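Local coordinates for alkaline phosphatase D (Bacillus subtilis, PDB 2YEQ), which hydrolyses phosphate esters, acting as an alkaline phosphatase and phosphodiesterase with iron and calcium in its active site, at residues A193-A198 against F202-T207; T133-M138 against V146-D151; V50-D53 against I59-K62; Y89-F92 against E97-P100; Y154-N159 against N511-K516. All coordinates share one frame; numbering follows the deposited sequence.

Contact 1. Residues A193-A198 against F202-T207; sequences ANLKAA and FPWVVT
The indole of W204 meets the last turn of the helix segment 193-198 in three places. Its NE1 donates a hydrogen bond to the backbone O of A198, at 3.1 Å with an N-H...O angle of 155°. The acceptor lies close to the indole plane. The donor sits above the plane of the A198 carbonyl, 53° out of it, and does not use a lone pair. Further round the same ring edge, CZ2 touches A198 CB at 4.0 Å. L195 makes the third contact: its CD1 methyl reaches CH2 of W204 at 3.8 Å, and the two side chains cross at a slant. L195 can do this because its CG is anti to the backbone N (chi1 177°), which carries the methyl forward to the indole. F202 also comes close obliquely, its CD2 3.4 Å from A198 O.

Outside this shell, H199 stacks on the ring of W204, and V146 and H148 of the neighbouring strand also touch it. Y135 of helix 133-138 packs on both L195 and A198. The backbone of W204 is hydrogen-bonded to S15 and D17, and P203 and V205 are hydrogen-bonded to strand 145-148. The contact packs helix 193-201 on strand 203-206, which runs parallel to strands 13-16 and 145-148 in the large mixed sheet of the calcineurin-like phosphatase part.

The touching residues are all buried. One indole N-H meets one helical carbonyl, with apolar packing along the benzene part of the ring. This satisfies the buried indole nitrogen and, with that packing and the H199 stack, helps to fix the ring.

Contact 2. Residues T133-M138 against V146-D151; sequences TAYKHM and VFHLGD. With FE (Fe (III) ion), chain B; CA (calcium ion), chain C.
Y135 OH and H148 NE2 converge on one acceptor, since both are hydrogen-bonded to OE1 of Q125. The hydroxyl of Y135 lies at the edge of the imidazole, in its plane, 3.3 Å from H148 CD2. The two side chains cross at about a right angle. On its other nitrogen, ND1, H148 accepts the backbone N-H of G150 at 3.3 Å, with the donor 31° out of the ring plane. The imidazole is thus held at both nitrogens.

The second contact is apolar. SD of M138 rests on V146 CG2 at 4.0 Å, with CG1 almost as near. The thioether gets there because M138 CG is anti to the backbone N (chi1 -169°); the chain stays extended to SD and bends only at the terminal methyl.

Strand 117-122, helix 133-138 and strand 145-148 form a beta-alpha-beta unit, and this contact packs its helix on its second strand. A122 of the first strand touches both Y135 and M138. Past the strand end, the chain turns through G150 into the active site. There D151 OD2 bridges the metals, 2.1 Å from iron and 2.5 Å from calcium. C124, Y154 and H382 also bind the iron. D209, D210 and D380 join D151 at the calcium.

Contact 3. Residues V50-D53 against I59-K62; sequences VAKD and IVRK. With PE5 (3,6,9,12,15,18,21,24-octaoxahexacosan-1-ol), chain X.
V50 and V60 have the most surface buried here, and they meet through backbone and side chain. V60 N donates to V50 O at 2.7 Å, in the carbonyl plane. R61 N also points to V50 O, but that bond is weak at 3.3 Å. Two successive N-H groups face one carbonyl, which makes V60 and R61 opposite V50 a classic beta bulge. V50 N returns a bond to R61 O at 2.8 Å and completes the hydrogen-bonded pair. A51 and I59 form a non-hydrogen-bonded pair with their CA atoms 4.0 Å apart.

At a V60 chi1 of -61°, CG1 is anti to the carbonyl carbon and CG2 lies between it and the backbone N. CG2 lies against V50, 3.4 Å from its O and 3.8 Å from its CG1. V60 CG1 touches K52 CG at 3.7 Å, where the side chains cross at about a right angle. K52 NZ donates to O1 and O2 of a bound polyether, O2 at 3.0 Å.

The contact lies at the turn end of hairpin 44-51/59-67 in the N-terminal domain. Strand 59-67 is an edge strand of the four-stranded antiparallel sheet. Strand 87-94 flanks 44-51 on its other side, and its Y88 packs on V50 and V60.

Contact 4. Residues Y89-F92 against E97-P100; sequences YYRF and ELSP. With PE5 (3,6,9,12,15,18,21,24-octaoxahexacosan-1-ol), chain P.
Two hydrogen bonds join F92 to S99. S99 N donates to F92 O at 2.9 Å in a nearly straight bond (176°). In the other direction F92 N donates to the side-chain OG of S99 at 2.8 Å, so a hydroxyl takes the place of a backbone acceptor. The same OG donates to the carbonyl O of P100, also at 2.8 Å. The hydroxyl thus accepts one bond and gives one, which fixes its rotation. It is put there by a chi1 of 75°, with OG between the backbone N and the carbonyl carbon of S99. A weaker CA-H...O contact runs from L98 CA to F92 O at 3.6 Å.

Van der Waals contacts fill in around these bonds. S99 OG lies at the edge of the F92 ring, near its plane. The CD2 methyl of L98 lies over one face of the R91 guanidinium, and it is 4.3 Å from R91 CD.

Charged and ligand contacts gather at R91. Its NH1 donates to O1 of a bound polyether at 3.2 Å. NH2 forms a salt bridge with E49, and F56 makes a cation-pi contact.

Strands 87-94 and 97-105 form a beta hairpin at one side of the four-stranded N-terminal sheet. Strand 97-105 is the other edge strand, while 87-94 also pairs with 44-51. V13 of strand 13-16, which belongs to the large mixed sheet, touches both F92 and S99.

Contact 5. Residues Y154-N159 against N511-K516; sequences YEYGPN and NKAHEK. With FE (Fe (III) ion), chain B.
Y156 turns its CB toward the helix segment 511-516, and its ring makes the main contact there. With chi1 at -63°, CG is anti to the carbonyl carbon of Y156, which brings the CD1, CE1 and CZ atoms of the ring up to A513. CD1 is 4.0 Å from A513 CB. CE1 comes nearest to it, at 3.6 Å. CZ, which carries the hydroxyl, is 4.1 Å from the same methyl. One methyl thus serves three ring atoms, and it approaches the ring obliquely. A carboxylate oxygen of E155, OE2, lies over one face of the ring, toward its rim. H510 and Q517 of the same helix also touch Y156.

The second contact is at N159, whose backbone O lies 3.7 Å from CD of K516. K516 NZ donates to a water at 2.8 Å, and the water gives a weak, long bond back to N159 O.

The loop carrying segment 154-159 follows strand 145-148 and leads out of the active site. Y154, at the start of the segment, binds iron through OH at 2.0 Å. K520 of the helix is hydrogen-bonded to P158 O. The C-terminal helix 504-520 thus packs on a loop that also carries iron ligands.

No direct hydrogen bond joins the two segments. Direct contact is apolar, and the polar link is one water whose bond to N159 O is weak.

Overall arrangement
Contacts 1 and 2 are buried and adjoin in the core. Their strands, 203-206 and 145-148, are neighbours in the large sheet, and V205 N probably bonds to V146 O. Contact 1 has one hydrogen bond across it and contact 2 has none. Contacts 3 and 4 are partly buried and share the four-stranded N-terminal sheet, where A51 N probably bonds to Y89 O. Backbone bonds carry contact 3, and in contact 4 a serine hydroxyl replaces one backbone acceptor. Contact 5 is also partly buried, on the opposite side of the chain's centre from contact 3, about 45 Å away between contact centres. It packs a methyl on a tyrosine ring. Contacts 2 and 5 each supply an iron ligand.

Contact 1. Residues A193-A198 against F202-T207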
# COMPACT_ATOMS: atom_id res chain seq x y z
N ALA A 193 -11.37 -13.14 -6.27
CA ALA A 193 -10.51 -14.10 -6.99
C ALA A 193 -9.28 -13.43 -7.58
O ALA A 193 -8.20 -14.03 -7.61
CB ALA A 193 -11.30 -14.85 -8.10
N ASN A 194 -9.43 -12.21 -8.05
CA ASN A 194 -8.33 -11.50 -8.69
C ASN A 194 -7.25 -11.14 -7.68
O ASN A 194 -6.05 -11.37 -7.91
CB ASN A 194 -8.85 -10.22 -9.36
CG ASN A 194 -9.87 -10.49 -10.42
OD1 ASN A 194 -11.01 -10.01 -10.34
ND2 ASN A 194 -9.50 -11.25 -11.41
N LEU A 195 -7.67 -10.61 -6.53
CA LEU A 195 -6.73 -10.28 -5.45
C LEU A 195 -6.03 -11.53 -4.95
O LEU A 195 -4.82 -11.54 -4.75
CB LEU A 195 -7.48 -9.57 -4.29
CG LEU A 195 -6.71 -9.21 -3.02
CD1 LEU A 195 -5.39 -8.51 -3.33
CD2 LEU A 195 -7.60 -8.31 -2.10
N LYS A 196 -6.77 -12.61 -4.77
CA LYS A 196 -6.16 -13.88 -4.36
C LYS A 196 -5.11 -14.37 -5.36
O LYS A 196 -4.10 -14.92 -4.97
CB LYS A 196 -7.23 -14.98 -4.18
CG LYS A 196 -8.19 -14.73 -3.05
CD LYS A 196 -9.01 -15.99 -2.69
CE LYS A 196 -10.09 -16.31 -3.67
NZ LYS A 196 -10.78 -17.55 -3.20
N ALA A 197 -5.36 -14.20 -6.66
CA ALA A 197 -4.40 -14.63 -7.71
C ALA A 197 -3.12 -13.80 -7.62
O ALA A 197 -2.02 -14.33 -7.70
CB ALA A 197 -5.03 -14.48 -9.11
N ALA A 198 -3.28 -12.50 -7.42
CA ALA A 198 -2.12 -11.60 -7.25
C ALA A 198 -1.31 -11.94 -6.02
O ALA A 198 -0.06 -11.88 -6.05
CB ALA A 198 -2.57 -10.12 -7.28
N PHE A 202 3.04 -13.71 -6.25
CA PHE A 202 4.25 -12.99 -5.82
C PHE A 202 4.32 -12.81 -4.29
O PHE A 202 3.29 -12.75 -3.65
CB PHE A 202 4.25 -11.55 -6.36
CG PHE A 202 3.75 -11.40 -7.74
CD1 PHE A 202 4.54 -11.78 -8.83
CD2 PHE A 202 2.54 -10.79 -7.99
CE1 PHE A 202 4.10 -11.60 -10.11
CE2 PHE A 202 2.09 -10.61 -9.29
CZ PHE A 202 2.88 -11.04 -10.35
N PRO A 203 5.51 -12.67 -3.74
CA PRO A 203 5.64 -12.22 -2.35
C PRO A 203 5.29 -10.76 -2.24
O PRO A 203 5.65 -9.98 -3.13
CB PRO A 203 7.12 -12.42 -2.04
CG PRO A 203 7.79 -12.40 -3.36
CD PRO A 203 6.82 -12.83 -4.39
N TRP A 204 4.57 -10.39 -1.17
CA TRP A 204 4.12 -9.03 -0.94
C TRP A 204 4.83 -8.44 0.30
O TRP A 204 5.10 -9.14 1.29
CB TRP A 204 2.62 -8.96 -0.70
CG TRP A 204 1.75 -9.12 -1.91
CD1 TRP A 204 1.93 -10.01 -2.94
CD2 TRP A 204 0.55 -8.41 -2.21
NE1 TRP A 204 0.93 -9.87 -3.85
CE2 TRP A 204 0.06 -8.91 -3.43
CE3 TRP A 204 -0.16 -7.38 -1.57
CZ2 TRP A 204 -1.10 -8.44 -4.01
CZ3 TRP A 204 -1.29 -6.90 -2.14
CH2 TRP A 204 -1.77 -7.43 -3.35
N VAL A 205 5.10 -7.13 0.21
CA VAL A 205 5.57 -6.32 1.32
C VAL A 205 4.49 -5.28 1.54
O VAL A 205 4.30 -4.36 0.72
CB VAL A 205 6.94 -5.68 1.03
CG1 VAL A 205 7.45 -4.84 2.23
CG2 VAL A 205 7.95 -6.79 0.74
N VAL A 206 3.72 -5.43 2.62
CA VAL A 206 2.59 -4.55 2.85
C VAL A 206 2.89 -3.52 3.95
O VAL A 206 3.63 -3.80 4.90
CB VAL A 206 1.31 -5.39 3.23
CG1 VAL A 206 0.94 -6.36 2.08
CG2 VAL A 206 1.55 -6.17 4.53
N THR A 207 2.29 -2.34 3.80
CA THR A 207 2.20 -1.37 4.89
C THR A 207 0.87 -0.69 4.77
O THR A 207 0.29 -0.66 3.68
CB THR A 207 3.37 -0.37 4.87
OG1 THR A 207 3.29 0.45 6.03
CG2 THR A 207 3.40 0.49 3.54

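Contact 2. Residues T133-M138 against V146-D151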
# COMPACT_ATOMS: atom_id res chain seq x y z
N THR A 133 -10.10 -5.86 -11.52
CA THR A 133 -9.43 -6.13 -12.80
C THR A 133 -7.94 -5.81 -12.76
O THR A 133 -7.12 -6.52 -13.34
CB THR A 133 -10.10 -5.32 -13.88
OG1 THR A 133 -11.51 -5.38 -13.69
CG2 THR A 133 -9.70 -5.82 -15.31
N ALA A 134 -7.56 -4.75 -12.03
CA ALA A 134 -6.14 -4.42 -11.91
C ALA A 134 -5.31 -5.59 -11.44
O ALA A 134 -4.19 -5.80 -11.92
CB ALA A 134 -5.89 -3.17 -10.98
N TYR A 135 -5.83 -6.36 -10.47
CA TYR A 135 -5.09 -7.49 -9.94
C TYR A 135 -5.07 -8.71 -10.89
O TYR A 135 -4.14 -9.50 -10.85
CB TYR A 135 -5.62 -7.91 -8.57
CG TYR A 135 -5.19 -7.00 -7.43
CD1 TYR A 135 -3.85 -6.78 -7.18
CD2 TYR A 135 -6.13 -6.38 -6.61
CE1 TYR A 135 -3.44 -5.96 -6.15
CE2 TYR A 135 -5.73 -5.56 -5.55
CZ TYR A 135 -4.38 -5.35 -5.32
OH TYR A 135 -3.91 -4.56 -4.29
N LYS A 136 -6.10 -8.86 -11.70
CA LYS A 136 -6.09 -9.87 -12.77
C LYS A 136 -4.91 -9.61 -13.67
O LYS A 136 -4.11 -10.50 -13.93
CB LYS A 136 -7.38 -9.82 -13.58
CG LYS A 136 -7.53 -11.01 -14.53
CD LYS A 136 -8.80 -10.89 -15.34
CE LYS A 136 -9.03 -12.12 -16.22
NZ LYS A 136 -9.69 -13.23 -15.48
N HIS A 137 -4.76 -8.36 -14.11
CA HIS A 137 -3.59 -7.96 -14.91
C HIS A 137 -2.27 -8.06 -14.16
O HIS A 137 -1.27 -8.52 -14.73
CB HIS A 137 -3.77 -6.54 -15.47
CG HIS A 137 -4.92 -6.41 -16.42
ND1 HIS A 137 -4.98 -7.11 -17.61
CD2 HIS A 137 -6.06 -5.68 -16.35
CE1 HIS A 137 -6.10 -6.79 -18.25
NE2 HIS A 137 -6.77 -5.92 -17.50
N MET A 138 -2.23 -7.67 -12.88
CA MET A 138 -1.00 -7.72 -12.16
C MET A 138 -0.48 -9.13 -12.03
O MET A 138 0.73 -9.36 -12.09
CB MET A 138 -1.14 -7.12 -10.75
CG MET A 138 0.17 -6.90 -10.05
SD MET A 138 -0.01 -6.44 -8.30
CE MET A 138 -0.74 -4.84 -8.57
N VAL A 146 5.74 -7.48 -4.79
CA VAL A 146 4.69 -6.48 -4.82
C VAL A 146 4.71 -5.73 -3.48
O VAL A 146 4.93 -6.35 -2.42
CB VAL A 146 3.31 -7.13 -5.03
CG1 VAL A 146 2.18 -6.13 -4.84
CG2 VAL A 146 3.23 -7.75 -6.42
N PHE A 147 4.51 -4.41 -3.55
CA PHE A 147 4.27 -3.56 -2.37
C PHE A 147 2.83 -3.11 -2.32
O PHE A 147 2.25 -2.70 -3.32
CB PHE A 147 5.12 -2.27 -2.43
CG PHE A 147 6.57 -2.49 -2.21
CD1 PHE A 147 7.10 -2.54 -0.94
CD2 PHE A 147 7.44 -2.61 -3.29
CE1 PHE A 147 8.44 -2.74 -0.73
CE2 PHE A 147 8.81 -2.80 -3.09
CZ PHE A 147 9.30 -2.86 -1.81
N HIS A 148 2.22 -3.17 -1.15
CA HIS A 148 0.95 -2.51 -0.95
C HIS A 148 1.18 -1.36 0.04
O HIS A 148 1.81 -1.54 1.07
CB HIS A 148 -0.13 -3.48 -0.48
CG HIS A 148 -1.51 -2.98 -0.74
ND1 HIS A 148 -2.10 -2.01 0.05
CD2 HIS A 148 -2.40 -3.27 -1.71
CE1 HIS A 148 -3.29 -1.72 -0.44
NE2 HIS A 148 -3.50 -2.48 -1.51
N LEU A 149 0.69 -0.18 -0.32
CA LEU A 149 1.02 1.05 0.40
C LEU A 149 -0.15 1.64 1.19
O LEU A 149 -0.06 2.77 1.69
CB LEU A 149 1.52 2.12 -0.57
CG LEU A 149 2.76 1.74 -1.39
CD1 LEU A 149 3.18 2.93 -2.27
CD2 LEU A 149 3.90 1.24 -0.52
N GLY A 150 -1.26 0.90 1.27
CA GLY A 150 -2.37 1.22 2.22
C GLY A 150 -3.75 1.24 1.61
O GLY A 150 -3.92 1.14 0.39
N ASP A 151 -4.75 1.42 2.48
CA ASP A 151 -6.14 1.33 2.16
C ASP A 151 -6.41 0.00 1.45
O ASP A 151 -7.09 -0.05 0.45
CB ASP A 151 -6.62 2.52 1.35
CG ASP A 151 -6.59 3.85 2.12
OD1 ASP A 151 -6.14 3.88 3.27
OD2 ASP A 151 -6.99 4.88 1.50
FE FE B . -7.74 5.38 -0.45
CA CA C . -5.54 6.64 2.57
O HOH W 1 -4.05 5.13 1.12

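Contact 3. Residues V50-D53 against I59-K62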
# COMPACT_ATOMS: atom_id res chain seq x y z
N VAL A 50 7.20 -26.45 0.98
CA VAL A 50 7.86 -25.58 0.04
C VAL A 50 8.71 -26.47 -0.90
O VAL A 50 9.49 -27.31 -0.45
CB VAL A 50 8.78 -24.59 0.76
CG1 VAL A 50 9.52 -23.71 -0.25
CG2 VAL A 50 7.98 -23.74 1.76
N ALA A 51 8.55 -26.25 -2.20
CA ALA A 51 9.22 -27.05 -3.21
C ALA A 51 9.90 -26.17 -4.25
O ALA A 51 9.56 -24.98 -4.43
CB ALA A 51 8.19 -27.99 -3.90
N LYS A 52 10.83 -26.77 -4.98
CA LYS A 52 11.46 -26.08 -6.11
C LYS A 52 10.60 -26.10 -7.36
O LYS A 52 10.84 -25.34 -8.29
CB LYS A 52 12.83 -26.68 -6.41
CG LYS A 52 13.76 -26.66 -5.21
CD LYS A 52 15.23 -26.87 -5.60
CE LYS A 52 15.76 -28.24 -5.20
NZ LYS A 52 17.25 -28.24 -4.97
N ASP A 53 9.59 -26.95 -7.37
CA ASP A 53 8.77 -27.18 -8.56
C ASP A 53 7.31 -27.17 -8.23
O ASP A 53 6.92 -27.44 -7.10
CB ASP A 53 9.12 -28.55 -9.16
CG ASP A 53 8.82 -29.69 -8.23
OD1 ASP A 53 9.35 -29.68 -7.10
OD2 ASP A 53 8.03 -30.58 -8.62
N ILE A 59 10.64 -31.22 -2.76
CA ILE A 59 10.29 -30.50 -1.54
C ILE A 59 11.56 -30.16 -0.79
O ILE A 59 12.39 -31.04 -0.58
CB ILE A 59 9.32 -31.34 -0.67
CG1 ILE A 59 7.95 -31.37 -1.35
CG2 ILE A 59 9.22 -30.79 0.74
CD1 ILE A 59 7.02 -32.48 -0.85
N VAL A 60 11.73 -28.90 -0.39
CA VAL A 60 12.91 -28.47 0.39
C VAL A 60 12.64 -28.20 1.85
O VAL A 60 13.55 -28.15 2.64
CB VAL A 60 13.56 -27.20 -0.20
CG1 VAL A 60 14.02 -27.46 -1.63
CG2 VAL A 60 12.59 -26.00 -0.16
N ARG A 61 11.38 -28.00 2.21
CA ARG A 61 11.05 -27.58 3.57
C ARG A 61 9.60 -27.92 3.79
O ARG A 61 8.78 -27.73 2.90
CB ARG A 61 11.28 -26.07 3.72
CG ARG A 61 11.48 -25.60 5.13
CD ARG A 61 12.87 -25.95 5.64
NE ARG A 61 13.07 -25.44 6.99
CZ ARG A 61 12.54 -25.97 8.10
NH1 ARG A 61 11.75 -27.04 8.05
NH2 ARG A 61 12.80 -25.42 9.28
N LYS A 62 9.28 -28.43 4.97
CA LYS A 62 7.90 -28.77 5.32
C LYS A 62 7.74 -28.70 6.83
O LYS A 62 8.74 -28.68 7.55
CB LYS A 62 7.56 -30.16 4.81
CG LYS A 62 8.33 -31.28 5.51
CD LYS A 62 7.92 -32.62 4.98
CE LYS A 62 8.88 -33.72 5.45
NZ LYS A 62 8.47 -35.03 4.88
O1 PE5 X . 18.83 -28.35 -2.22
C1 PE5 X . 17.76 -28.62 -1.32
C2 PE5 X . 17.23 -30.05 -1.50
O2 PE5 X . 16.51 -30.17 -2.73
C3 PE5 X . 15.60 -31.27 -2.80
C4 PE5 X . 15.18 -31.48 -4.24

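Contact 4. Residues Y89-F92 against E97-P100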
# COMPACT_ATOMS: atom_id res chain seq x y z
N TYR A 89 7.68 -22.82 -4.80
CA TYR A 89 6.25 -23.04 -4.74
C TYR A 89 5.91 -23.52 -3.34
O TYR A 89 6.75 -24.14 -2.66
CB TYR A 89 5.83 -24.06 -5.79
CG TYR A 89 6.13 -23.55 -7.18
CD1 TYR A 89 7.39 -23.78 -7.75
CD2 TYR A 89 5.20 -22.81 -7.88
CE1 TYR A 89 7.70 -23.28 -9.01
CE2 TYR A 89 5.50 -22.30 -9.15
CZ TYR A 89 6.75 -22.55 -9.70
OH TYR A 89 7.07 -22.06 -10.95
N TYR A 90 4.69 -23.21 -2.91
CA TYR A 90 4.25 -23.59 -1.58
C TYR A 90 2.78 -23.94 -1.58
O TYR A 90 2.02 -23.49 -2.44
CB TYR A 90 4.58 -22.48 -0.56
CG TYR A 90 3.81 -21.19 -0.78
CD1 TYR A 90 4.30 -20.22 -1.65
CD2 TYR A 90 2.61 -20.94 -0.12
CE1 TYR A 90 3.60 -19.06 -1.87
CE2 TYR A 90 1.91 -19.78 -0.33
CZ TYR A 90 2.39 -18.84 -1.19
OH TYR A 90 1.69 -17.70 -1.44
N ARG A 91 2.38 -24.76 -0.61
CA ARG A 91 0.96 -25.09 -0.42
C ARG A 91 0.73 -25.60 0.98
O ARG A 91 1.67 -25.98 1.68
CB ARG A 91 0.49 -26.13 -1.44
CG ARG A 91 1.06 -27.47 -1.17
CD ARG A 91 0.53 -28.54 -2.11
NE ARG A 91 1.30 -29.75 -1.93
CZ ARG A 91 1.21 -30.83 -2.70
NH1 ARG A 91 0.37 -30.85 -3.73
NH2 ARG A 91 1.97 -31.89 -2.44
N PHE A 92 -0.53 -25.59 1.37
CA PHE A 92 -0.95 -26.04 2.69
C PHE A 92 -1.91 -27.21 2.54
O PHE A 92 -2.60 -27.33 1.53
CB PHE A 92 -1.70 -24.91 3.42
CG PHE A 92 -0.88 -23.68 3.66
CD1 PHE A 92 -0.11 -23.54 4.80
CD2 PHE A 92 -0.90 -22.64 2.74
CE1 PHE A 92 0.61 -22.39 5.03
CE2 PHE A 92 -0.15 -21.47 2.96
CZ PHE A 92 0.60 -21.36 4.11
N GLU A 97 -7.78 -31.57 2.92
CA GLU A 97 -8.02 -30.39 2.07
C GLU A 97 -6.70 -29.76 1.64
O GLU A 97 -5.80 -29.60 2.45
CB GLU A 97 -8.89 -29.35 2.79
CG GLU A 97 -10.24 -29.86 3.29
CD GLU A 97 -11.26 -30.07 2.19
OE1 GLU A 97 -11.12 -29.47 1.09
OE2 GLU A 97 -12.22 -30.85 2.44
N LEU A 98 -6.59 -29.41 0.35
CA LEU A 98 -5.38 -28.78 -0.19
C LEU A 98 -5.65 -27.33 -0.61
O LEU A 98 -6.65 -27.03 -1.23
CB LEU A 98 -4.90 -29.53 -1.43
CG LEU A 98 -4.18 -30.84 -1.23
CD1 LEU A 98 -3.93 -31.47 -2.62
CD2 LEU A 98 -2.86 -30.62 -0.49
N SER A 99 -4.73 -26.44 -0.25
CA SER A 99 -4.81 -25.04 -0.67
C SER A 99 -4.44 -24.90 -2.14
O SER A 99 -3.79 -25.78 -2.73
CB SER A 99 -3.86 -24.18 0.17
OG SER A 99 -2.48 -24.35 -0.19
N PRO A 100 -4.82 -23.78 -2.76
CA PRO A 100 -4.13 -23.39 -3.98
C PRO A 100 -2.61 -23.37 -3.79
O PRO A 100 -2.09 -23.18 -2.68
CB PRO A 100 -4.64 -21.98 -4.25
CG PRO A 100 -5.88 -21.84 -3.44
CD PRO A 100 -5.69 -22.70 -2.26
C50 PE5 P . 1.67 -34.59 -4.63
O1 PE5 P . 0.79 -33.65 -5.25
C1 PE5 P . 1.44 -32.79 -6.20
C2 PE5 P . 0.41 -31.89 -6.90
O2 PE5 P . 0.74 -30.50 -6.72
C3 PE5 P . -0.17 -29.56 -7.35
C4 PE5 P . -1.35 -29.15 -6.44
O3 PE5 P . -1.08 -29.24 -5.04

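Contact 5. Residues Y154-N159 against N511-K516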
# COMPACT_ATOMS: atom_id res chain seq x y z
N TYR A 154 -11.39 -0.71 3.39
CA TYR A 154 -12.05 0.50 3.86
C TYR A 154 -13.06 0.06 4.93
O TYR A 154 -13.53 -1.09 4.91
CB TYR A 154 -12.74 1.27 2.72
CG TYR A 154 -11.77 1.98 1.79
CD1 TYR A 154 -10.92 1.25 0.94
CD2 TYR A 154 -11.66 3.37 1.80
CE1 TYR A 154 -10.02 1.88 0.11
CE2 TYR A 154 -10.75 4.03 0.96
CZ TYR A 154 -9.92 3.27 0.13
OH TYR A 154 -9.03 3.88 -0.71
N GLU A 155 -13.38 0.98 5.83
CA GLU A 155 -14.11 0.68 7.06
C GLU A 155 -15.60 0.94 7.01
O GLU A 155 -16.34 0.55 7.94
CB GLU A 155 -13.48 1.47 8.22
CG GLU A 155 -13.93 2.96 8.30
CD GLU A 155 -13.08 3.90 7.46
OE1 GLU A 155 -12.35 3.41 6.56
OE2 GLU A 155 -13.18 5.14 7.66
N TYR A 156 -16.05 1.60 5.95
CA TYR A 156 -17.40 2.11 5.86
C TYR A 156 -18.50 1.04 5.84
O TYR A 156 -18.26 -0.12 5.54
CB TYR A 156 -17.55 2.98 4.63
CG TYR A 156 -16.67 4.21 4.66
CD1 TYR A 156 -16.97 5.27 5.49
CD2 TYR A 156 -15.51 4.29 3.88
CE1 TYR A 156 -16.16 6.39 5.54
CE2 TYR A 156 -14.69 5.39 3.93
CZ TYR A 156 -15.01 6.43 4.78
OH TYR A 156 -14.19 7.53 4.83
N GLY A 157 -19.70 1.47 6.23
CA GLY A 157 -20.93 0.77 5.92
C GLY A 157 -21.28 1.00 4.47
O GLY A 157 -20.53 1.67 3.74
N PRO A 158 -22.40 0.46 4.03
CA PRO A 158 -22.80 0.59 2.64
C PRO A 158 -23.42 1.96 2.34
O PRO A 158 -24.00 2.58 3.23
CB PRO A 158 -23.81 -0.55 2.45
CG PRO A 158 -24.37 -0.77 3.77
CD PRO A 158 -23.25 -0.52 4.74
N ASN A 159 -23.29 2.42 1.11
CA ASN A 159 -23.86 3.70 0.67
C ASN A 159 -23.35 4.89 1.48
O ASN A 159 -24.09 5.83 1.77
CB ASN A 159 -25.40 3.68 0.78
CG ASN A 159 -26.02 2.49 0.09
OD1 ASN A 159 -26.72 1.68 0.71
ND2 ASN A 159 -25.77 2.37 -1.21
N ASN A 511 -16.20 13.24 3.61
CA ASN A 511 -17.02 13.97 4.60
C ASN A 511 -18.51 13.67 4.45
O ASN A 511 -19.23 13.57 5.43
CB ASN A 511 -16.76 15.48 4.53
CG ASN A 511 -15.35 15.86 4.97
OD1 ASN A 511 -14.74 15.18 5.80
ND2 ASN A 511 -14.82 16.94 4.39
N LYS A 512 -18.97 13.51 3.21
CA LYS A 512 -20.33 13.03 2.95
C LYS A 512 -20.57 11.65 3.56
O LYS A 512 -21.63 11.39 4.11
CB LYS A 512 -20.62 12.97 1.45
CG LYS A 512 -20.97 14.31 0.84
CD LYS A 512 -22.40 14.74 1.19
CE LYS A 512 -22.45 16.12 1.85
NZ LYS A 512 -23.82 16.69 1.85
N ALA A 513 -19.56 10.77 3.48
CA ALA A 513 -19.65 9.44 4.08
C ALA A 513 -19.90 9.57 5.58
O ALA A 513 -20.83 8.96 6.11
CB ALA A 513 -18.38 8.62 3.82
N HIS A 514 -19.06 10.34 6.26
CA HIS A 514 -19.19 10.54 7.72
C HIS A 514 -20.56 11.10 8.09
O HIS A 514 -21.17 10.68 9.07
CB HIS A 514 -18.10 11.49 8.24
CG HIS A 514 -18.22 11.81 9.70
ND1 HIS A 514 -18.84 12.96 10.17
CD2 HIS A 514 -17.80 11.13 10.80
CE1 HIS A 514 -18.78 12.97 11.49
NE2 HIS A 514 -18.16 11.88 11.90
N GLU A 515 -21.04 12.05 7.30
CA GLU A 515 -22.36 12.61 7.52
C GLU A 515 -23.44 11.53 7.44
O GLU A 515 -24.28 11.45 8.32
CB GLU A 515 -22.63 13.71 6.49
CG GLU A 515 -24.00 14.36 6.56
CD GLU A 515 -24.48 14.84 5.19
OE1 GLU A 515 -24.85 13.98 4.35
OE2 GLU A 515 -24.49 16.07 4.97
N LYS A 516 -23.41 10.72 6.38
CA LYS A 516 -24.35 9.59 6.23
C LYS A 516 -24.28 8.63 7.41
O LYS A 516 -25.31 8.15 7.86
CB LYS A 516 -24.12 8.84 4.92
CG LYS A 516 -24.86 9.45 3.74
CD LYS A 516 -24.02 9.50 2.46
CE LYS A 516 -24.55 10.54 1.48
NZ LYS A 516 -24.41 10.06 0.07
FE FE B . -7.74 5.38 -0.45
O HOH W 2 -26.29 8.01 0.44